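Local coordinates for protein esterase (Staphylococcus aureus subsp. aureus USA300_TCH1516, PDB 3D7R) that probably hydrolyses ester bonds, as a putative esterase built on the alpha/beta hydrolase fold, at residues M42-N45 with D46-E50; Y54-E57 with I58-K62; L223-F226 with G227-I231. All blocks are in the same frame, centred on the assembly; numbering follows the deposited sequence.

Overall arrangement
All three are local contacts between near neighbours in the chain, at or along helices, and none lies deep in the core. Interactions 1 and 2 are surface contacts at the first turn and the last turns of the same helix, 46-61, with centres about 17 Å apart; interaction 3, at the start of helix 225-236, is partly buried. Interactions 1 and 3 are both helix N-termini with a side-chain cap, Asn45 in one and Ser224 in the other, and they touch: Phe226 packs against the backbone of Phe43 and Asn45. Interaction 2 has no cap and relies mostly on charged and amide pairs one turn apart, while interaction 3 adds a carbon chain over a ring.

Interaction 1 of 3, residues M42-N45 with D46-E50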
loop_
_atom_site.group_PDB
_atom_site.type_symbol
_atom_site.label_atom_id
_atom_site.label_comp_id
_atom_site.label_asym_id
_atom_site.label_seq_id
_atom_site.Cartn_x
_atom_site.Cartn_y
_atom_site.Cartn_z
HETATM N N MSE A 42 -3.954 -12.401 -12.847
HETATM C CA MSE A 42 -5.125 -13.159 -13.293
HETATM C C MSE A 42 -4.689 -14.558 -13.724
HETATM O O MSE A 42 -4.847 -14.922 -14.893
HETATM C CB MSE A 42 -5.825 -12.441 -14.458
HETATM C CG MSE A 42 -6.400 -11.077 -14.105
HETATM SE SE MSE A 42 -7.461 -11.111 -12.452
HETATM C CE MSE A 42 -8.609 -9.622 -12.857
ATOM N N PHE A 43 -4.143 -15.343 -12.790
ATOM C CA PHE A 43 -3.555 -16.653 -13.145
ATOM C C PHE A 43 -4.633 -17.674 -13.465
ATOM O O PHE A 43 -5.656 -17.714 -12.781
ATOM C CB PHE A 43 -2.677 -17.207 -12.022
ATOM C CG PHE A 43 -1.657 -16.239 -11.511
ATOM C CD1 PHE A 43 -0.742 -15.661 -12.368
ATOM C CD2 PHE A 43 -1.618 -15.908 -10.158
ATOM C CE1 PHE A 43 0.221 -14.778 -11.893
ATOM C CE2 PHE A 43 -0.661 -15.011 -9.660
ATOM C CZ PHE A 43 0.241 -14.438 -10.531
ATOM N N LYS A 44 -4.399 -18.495 -14.485
ATOM C CA LYS A 44 -5.393 -19.511 -14.905
ATOM C C LYS A 44 -5.334 -20.751 -14.028
ATOM O O LYS A 44 -6.350 -21.402 -13.777
ATOM C CB LYS A 44 -5.158 -19.923 -16.356
ATOM C CG LYS A 44 -5.498 -18.867 -17.385
ATOM C CD LYS A 44 -5.439 -19.402 -18.817
ATOM C CE LYS A 44 -4.030 -19.725 -19.259
ATOM N NZ LYS A 44 -3.086 -18.591 -19.004
ATOM N N ASN A 45 -4.128 -21.058 -13.548
ATOM C CA ASN A 45 -3.828 -22.359 -12.955
ATOM C C ASN A 45 -2.473 -22.350 -12.224
ATOM O O ASN A 45 -1.806 -21.314 -12.147
ATOM C CB ASN A 45 -3.842 -23.438 -14.051
ATOM C CG ASN A 45 -2.942 -23.085 -15.238
ATOM O OD1 ASN A 45 -1.867 -22.507 -15.074
ATOM N ND2 ASN A 45 -3.384 -23.443 -16.443
ATOM N N ASP A 46 -2.075 -23.508 -11.696
ATOM C CA ASP A 46 -0.835 -23.609 -10.939
ATOM C C ASP A 46 0.367 -23.281 -11.808
ATOM O O ASP A 46 1.328 -22.661 -11.352
ATOM C CB ASP A 46 -0.706 -24.985 -10.278
ATOM C CG ASP A 46 -1.554 -25.102 -9.003
ATOM O OD1 ASP A 46 -2.155 -24.090 -8.564
ATOM O OD2 ASP A 46 -1.625 -26.214 -8.430
ATOM N N GLN A 47 0.279 -23.658 -13.074
ATOM C CA GLN A 47 1.361 -23.485 -14.021
ATOM C C GLN A 47 1.674 -21.984 -14.233
ATOM O O GLN A 47 2.844 -21.591 -14.241
ATOM C CB GLN A 47 0.994 -24.186 -15.341
ATOM C CG GLN A 47 0.932 -25.744 -15.302
ATOM C CD GLN A 47 -0.076 -26.367 -14.295
ATOM O OE1 GLN A 47 -1.267 -26.000 -14.234
ATOM N NE2 GLN A 47 0.417 -27.340 -13.514
ATOM N N ASP A 48 0.634 -21.156 -14.371
ATOM C CA ASP A 48 0.776 -19.690 -14.433
ATOM C C ASP A 48 1.398 -19.130 -13.160
ATOM O O ASP A 48 2.207 -18.200 -13.216
ATOM C CB ASP A 48 -0.577 -18.996 -14.638
ATOM C CG ASP A 48 -1.061 -19.032 -16.084
ATOM O OD1 ASP A 48 -0.310 -19.484 -16.973
ATOM O OD2 ASP A 48 -2.216 -18.597 -16.328
ATOM N N VAL A 49 1.014 -19.693 -12.016
ATOM C CA VAL A 49 1.552 -19.270 -10.708
ATOM C C VAL A 49 3.060 -19.554 -10.631
ATOM O O VAL A 49 3.844 -18.667 -10.253
ATOM C CB VAL A 49 0.758 -19.921 -9.518
ATOM C CG1 VAL A 49 1.383 -19.601 -8.169
ATOM C CG2 VAL A 49 -0.688 -19.433 -9.531
ATOM N N GLU A 50 3.454 -20.768 -11.005
ATOM C CA GLU A 50 4.871 -21.162 -11.025
ATOM C C GLU A 50 5.689 -20.248 -11.933
ATOM O O GLU A 50 6.737 -19.745 -11.515
ATOM C CB GLU A 50 5.064 -22.621 -11.466
ATOM C CG GLU A 50 4.449 -23.682 -10.548
ATOM C CD GLU A 50 4.574 -25.113 -11.128
ATOM O OE1 GLU A 50 5.607 -25.423 -11.770
ATOM O OE2 GLU A 50 3.637 -25.929 -10.940
#
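This is an N-terminal helix cap on the protein surface, where the loop after helix 30-33 turns into helix 46-61 and the residues just before the helix fold back on its first turn. Asn45 is the N-cap. Its OD1 accepts from Asp48 N at 2.9 Å, with the donor lying almost straight beyond the amide carbonyl (174° at the oxygen). A chi1 of 53° sets CG between the backbone N and the carbonyl carbon, and this swings the amide in over the first turn. The backbone follows with Val49 N to Asn45 O at 3.3 Å, the first helical bond.

Asp48 answers from inside the helix by reaching back to the residue before the cap. Its OD2 takes two donors from Lys44: the backbone N at 2.9 Å, on the anti side and 20° out of the carboxylate plane, and NZ at 2.8 Å, on the syn lone pair. The lysine chain bends at chi3 and chi4 to curl its ammonium group round to that oxygen, making a salt bridge. The other oxygen, OD1, is paired with Arg51, so the carboxylate sits between two positive groups and probably stays ionised.

Beside these polar bonds, the ring of Phe43 lies across Val49, with CD2 3.7 Å from CG2 and the CA of Val49 over one face. CB of Phe43 also packs on CB of Asp48, 3.8 Å away. Phe52 and helix 225-236, through Phe226 and Ile231, continue this apolar patch. An asparagine N-cap bonded to the N3 backbone N-H, here with apolar packing from two residues before the cap, is typical of a helix start.

Interaction 2 of 3, residues Y54-E57 with I58-K62; sequences YKRE and IENRK
Arg56 pairs with Asn60 and Glu57 with Arg61, each one turn on, along the last turns of helix 46-61 at the surface. The backbone bonds are regular: Glu59 N to Lys55 O at 2.9 Å and Asn60 N to Arg56 O at 2.8 Å.

These two pairs are polar. Arg56, bent at chi2 and chi3, turns its guanidinium forward along the helix so that NH2 gives a bond to Asn60 OD1 at 2.7 Å. The arginine nitrogen stands above the amide carbonyl plane, 35° out of it, and the two flat groups are 64° apart. Glu59 CB lies over one face of the same guanidinium, 3.6 Å from NH1. Farther round the helix, Glu57 and Arg61 run side by side, pointing the same way, and form a salt bridge from OE2 to NH2 at 2.7 Å. As a hydrogen bond it is weak, bent to 127°, while CG of Glu57 sits over a face of the guanidinium. Glu59 has a further ion pair with Lys62, OE2 to NZ at 3.2 Å.

The apolar pair is Tyr54 with Ile58, whose CD1 comes obliquely to the hydroxyl end of the ring, 3.6 Å from CE2 of Tyr54.

The polar ends also reach beyond the helix. Arg56 NE and Asn60 ND2 both bond to Ala108 O, and Arg61 NE pairs with Glu140. The Arg56 and Asn60 bond therefore holds together two donors that share one loop carbonyl, while Arg61 is shared by two carboxylates, Glu57 and Glu140, which probably keeps it protonated and draws the helix end to the loop.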
loop_
_atom_site.group_PDB
_atom_site.type_symbol
_atom_site.label_atom_id
_atom_site.label_comp_id
_atom_site.label_asym_id
_atom_site.label_seq_id
_atom_site.Cartn_x
_atom_site.Cartn_y
_atom_site.Cartn_z
ATOM N N TYR A 54 8.759 -17.855 -10.826
ATOM C CA TYR A 54 10.035 -17.954 -11.538
ATOM C C TYR A 54 10.501 -16.573 -12.046
ATOM O O TYR A 54 11.634 -16.146 -11.770
ATOM C CB TYR A 54 9.932 -18.933 -12.718
ATOM C CG TYR A 54 11.202 -18.980 -13.554
ATOM C CD1 TYR A 54 12.223 -19.879 -13.242
ATOM C CD2 TYR A 54 11.379 -18.138 -14.654
ATOM C CE1 TYR A 54 13.389 -19.946 -14.003
ATOM C CE2 TYR A 54 12.554 -18.192 -15.425
ATOM C CZ TYR A 54 13.548 -19.104 -15.085
ATOM O OH TYR A 54 14.721 -19.186 -15.818
ATOM N N LYS A 55 9.622 -15.888 -12.774
ATOM C CA LYS A 55 9.900 -14.532 -13.278
ATOM C C LYS A 55 10.210 -13.534 -12.149
ATOM O O LYS A 55 11.175 -12.769 -12.233
ATOM C CB LYS A 55 8.708 -14.014 -14.107
ATOM C CG LYS A 55 8.999 -12.703 -14.832
ATOM C CD LYS A 55 7.873 -12.309 -15.797
ATOM C CE LYS A 55 8.301 -11.127 -16.677
ATOM N NZ LYS A 55 8.532 -9.871 -15.894
ATOM N N ARG A 56 9.392 -13.539 -11.098
ATOM C CA ARG A 56 9.559 -12.536 -10.032
ATOM C C ARG A 56 10.856 -12.761 -9.242
ATOM O O ARG A 56 11.518 -11.817 -8.842
ATOM C CB ARG A 56 8.354 -12.510 -9.077
ATOM C CG ARG A 56 6.996 -12.099 -9.699
ATOM C CD ARG A 56 7.089 -10.861 -10.601
ATOM N NE ARG A 56 7.858 -9.783 -9.973
ATOM C CZ ARG A 56 8.424 -8.782 -10.649
ATOM N NH1 ARG A 56 8.259 -8.711 -11.965
ATOM N NH2 ARG A 56 9.132 -7.843 -10.010
ATOM N N GLU A 57 11.225 -14.016 -9.018
ATOM C CA GLU A 57 12.492 -14.279 -8.328
ATOM C C GLU A 57 13.658 -13.530 -9.009
ATOM O O GLU A 57 14.474 -12.891 -8.337
ATOM C CB GLU A 57 12.801 -15.777 -8.268
ATOM C CG GLU A 57 14.024 -16.092 -7.400
ATOM C CD GLU A 57 14.317 -17.575 -7.301
ATOM O OE1 GLU A 57 13.608 -18.393 -7.956
ATOM O OE2 GLU A 57 15.266 -17.927 -6.563
ATOM N N ILE A 58 13.701 -13.632 -10.337
ATOM C CA ILE A 58 14.756 -13.055 -11.183
ATOM C C ILE A 58 14.650 -11.535 -11.244
ATOM O O ILE A 58 15.651 -10.827 -11.041
ATOM C CB ILE A 58 14.686 -13.640 -12.633
ATOM C CG1 ILE A 58 15.086 -15.119 -12.629
ATOM C CG2 ILE A 58 15.589 -12.866 -13.594
ATOM C CD1 ILE A 58 14.835 -15.826 -14.003
ATOM N N GLU A 59 13.435 -11.039 -11.491
ATOM C CA GLU A 59 13.216 -9.604 -11.628
ATOM C C GLU A 59 13.441 -8.867 -10.323
ATOM O O GLU A 59 13.964 -7.759 -10.329
ATOM C CB GLU A 59 11.809 -9.299 -12.176
ATOM C CG GLU A 59 11.600 -9.735 -13.650
ATOM C CD GLU A 59 12.644 -9.158 -14.598
ATOM O OE1 GLU A 59 12.982 -7.957 -14.481
ATOM O OE2 GLU A 59 13.124 -9.915 -15.469
ATOM N N ASN A 60 13.036 -9.470 -9.207
ATOM C CA ASN A 60 13.119 -8.787 -7.918
ATOM C C ASN A 60 14.547 -8.558 -7.426
ATOM O O ASN A 60 14.767 -7.677 -6.602
ATOM C CB ASN A 60 12.308 -9.524 -6.840
ATOM C CG ASN A 60 10.805 -9.345 -7.008
ATOM O OD1 ASN A 60 10.338 -8.411 -7.678
ATOM N ND2 ASN A 60 10.037 -10.249 -6.413
ATOM N N ARG A 61 15.497 -9.367 -7.897
ATOM C CA ARG A 61 16.905 -9.230 -7.485
ATOM C C ARG A 61 17.584 -8.029 -8.127
ATOM O O ARG A 61 18.581 -7.520 -7.605
ATOM C CB ARG A 61 17.724 -10.495 -7.781
ATOM C CG ARG A 61 17.299 -11.705 -6.992
ATOM C CD ARG A 61 18.430 -12.702 -6.843
ATOM N NE ARG A 61 17.963 -13.931 -6.207
ATOM C CZ ARG A 61 17.665 -15.068 -6.838
ATOM N NH1 ARG A 61 17.783 -15.180 -8.161
ATOM N NH2 ARG A 61 17.249 -16.112 -6.128
ATOM N N LYS A 62 17.042 -7.579 -9.260
ATOM C CA LYS A 62 17.648 -6.481 -10.021
ATOM C C LYS A 62 17.443 -5.143 -9.305
ATOM O O LYS A 62 16.431 -4.939 -8.634
ATOM C CB LYS A 62 17.060 -6.419 -11.436
ATOM C CG LYS A 62 17.374 -7.661 -12.245
ATOM C CD LYS A 62 16.552 -7.739 -13.490
ATOM C CE LYS A 62 17.031 -8.904 -14.342
ATOM N NZ LYS A 62 16.183 -9.074 -15.557
#

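Interaction 3 of 3, residues L223-F226 with G227-I231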
loop_
_atom_site.group_PDB
_atom_site.type_symbol
_atom_site.label_atom_id
_atom_site.label_comp_id
_atom_site.label_asym_id
_atom_site.label_seq_id
_atom_site.Cartn_x
_atom_site.Cartn_y
_atom_site.Cartn_z
ATOM N N LEU A 223 -8.144 -7.551 -9.392
ATOM C CA LEU A 223 -7.891 -8.558 -8.361
ATOM C C LEU A 223 -8.395 -9.927 -8.772
ATOM O O LEU A 223 -9.367 -10.027 -9.508
ATOM C CB LEU A 223 -8.529 -8.153 -7.029
ATOM C CG LEU A 223 -7.899 -6.888 -6.431
ATOM C CD1 LEU A 223 -8.630 -6.510 -5.150
ATOM C CD2 LEU A 223 -6.407 -7.092 -6.168
ATOM N N SER A 224 -7.729 -10.961 -8.252
ATOM C CA SER A 224 -8.080 -12.353 -8.428
ATOM C C SER A 224 -7.943 -13.039 -7.071
ATOM O O SER A 224 -6.875 -12.960 -6.457
ATOM C CB SER A 224 -7.084 -12.976 -9.394
ATOM O OG SER A 224 -7.179 -14.383 -9.370
ATOM N N GLN A 225 -9.006 -13.682 -6.581
ATOM C CA GLN A 225 -8.906 -14.437 -5.323
ATOM C C GLN A 225 -7.789 -15.475 -5.459
ATOM O O GLN A 225 -6.926 -15.544 -4.607
ATOM C CB GLN A 225 -10.212 -15.152 -4.919
ATOM C CG GLN A 225 -10.134 -15.668 -3.456
ATOM C CD GLN A 225 -11.248 -16.608 -3.034
ATOM O OE1 GLN A 225 -11.957 -17.167 -3.863
ATOM N NE2 GLN A 225 -11.394 -16.798 -1.724
ATOM N N PHE A 226 -7.815 -16.267 -6.531
ATOM C CA PHE A 226 -6.743 -17.244 -6.793
ATOM C C PHE A 226 -5.350 -16.615 -6.754
ATOM O O PHE A 226 -4.465 -17.122 -6.066
ATOM C CB PHE A 226 -6.970 -17.952 -8.140
ATOM C CG PHE A 226 -5.953 -19.035 -8.457
ATOM C CD1 PHE A 226 -5.782 -20.138 -7.608
ATOM C CD2 PHE A 226 -5.215 -18.979 -9.642
ATOM C CE1 PHE A 226 -4.870 -21.144 -7.928
ATOM C CE2 PHE A 226 -4.291 -19.973 -9.959
ATOM C CZ PHE A 226 -4.119 -21.057 -9.093
ATOM N N GLY A 227 -5.148 -15.532 -7.508
ATOM C CA GLY A 227 -3.843 -14.843 -7.567
ATOM C C GLY A 227 -3.367 -14.311 -6.218
ATOM O O GLY A 227 -2.223 -14.535 -5.821
ATOM N N VAL A 228 -4.248 -13.619 -5.501
ATOM C CA VAL A 228 -3.915 -13.065 -4.188
ATOM C C VAL A 228 -3.631 -14.201 -3.182
ATOM O O VAL A 228 -2.585 -14.191 -2.500
ATOM C CB VAL A 228 -5.028 -12.068 -3.700
ATOM C CG1 VAL A 228 -4.865 -11.668 -2.237
ATOM C CG2 VAL A 228 -5.057 -10.821 -4.600
ATOM N N ASN A 229 -4.523 -15.199 -3.121
ATOM C CA ASN A 229 -4.293 -16.372 -2.256
ATOM C C ASN A 229 -2.905 -16.987 -2.488
ATOM O O ASN A 229 -2.110 -17.152 -1.554
ATOM C CB ASN A 229 -5.357 -17.464 -2.484
ATOM C CG ASN A 229 -6.758 -17.077 -1.955
ATOM O OD1 ASN A 229 -7.735 -17.785 -2.213
ATOM N ND2 ASN A 229 -6.855 -15.974 -1.236
ATOM N N GLU A 230 -2.612 -17.316 -3.741
ATOM C CA GLU A 230 -1.381 -18.039 -4.077
ATOM C C GLU A 230 -0.139 -17.201 -3.790
ATOM O O GLU A 230 0.842 -17.683 -3.220
ATOM C CB GLU A 230 -1.407 -18.496 -5.537
ATOM C CG GLU A 230 -2.433 -19.599 -5.831
ATOM C CD GLU A 230 -2.138 -20.896 -5.080
ATOM O OE1 GLU A 230 -1.006 -21.419 -5.142
ATOM O OE2 GLU A 230 -3.046 -21.391 -4.409
ATOM N N ILE A 231 -0.172 -15.935 -4.170
ATOM C CA ILE A 231 0.988 -15.079 -3.909
ATOM C C ILE A 231 1.200 -14.899 -2.400
ATOM O O ILE A 231 2.314 -15.048 -1.902
ATOM C CB ILE A 231 0.872 -13.725 -4.609
ATOM C CG1 ILE A 231 0.879 -13.914 -6.131
ATOM C CG2 ILE A 231 2.035 -12.782 -4.170
ATOM C CD1 ILE A 231 0.602 -12.603 -6.883
#
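The N-terminus of helix 225-236 is closed by a serine cap: Ser224 OG accepts from Gly227 N at 3.0 Å, and the N-H points almost straight at it (170°). With OG anti to the backbone N (chi1 166°), the hydroxyl oxygen lies over the open end of the first turn. Ser224 O then takes Val228 N at 2.9 Å to start the helical ladder, which Asn229 N to Gln225 O continues. Leu223, just before the cap, approaches Val228 through CD2 and CG2, 4.3 Å apart.

Within the alpha/beta hydrolase fold this helix packs on helix 46-61, and Phe226 is part of that joint, touching Asp46 and Val49. One turn on, Glu230 bends at chi2 to lay its CG over a face of the Phe226 ring, 4.0 Å from the centroid and 27° off the normal, in a CH-pi contact.

Gln225 and Asn229 cross on another side of the helix with their amide planes steeply turned against each other, CG of the glutamine lying 3.4 Å from OD1 of the asparagine. Gln225 NE2 and Asn229 ND2 both give bonds to Thr206 O, which ties the first turns of the helix to a loop.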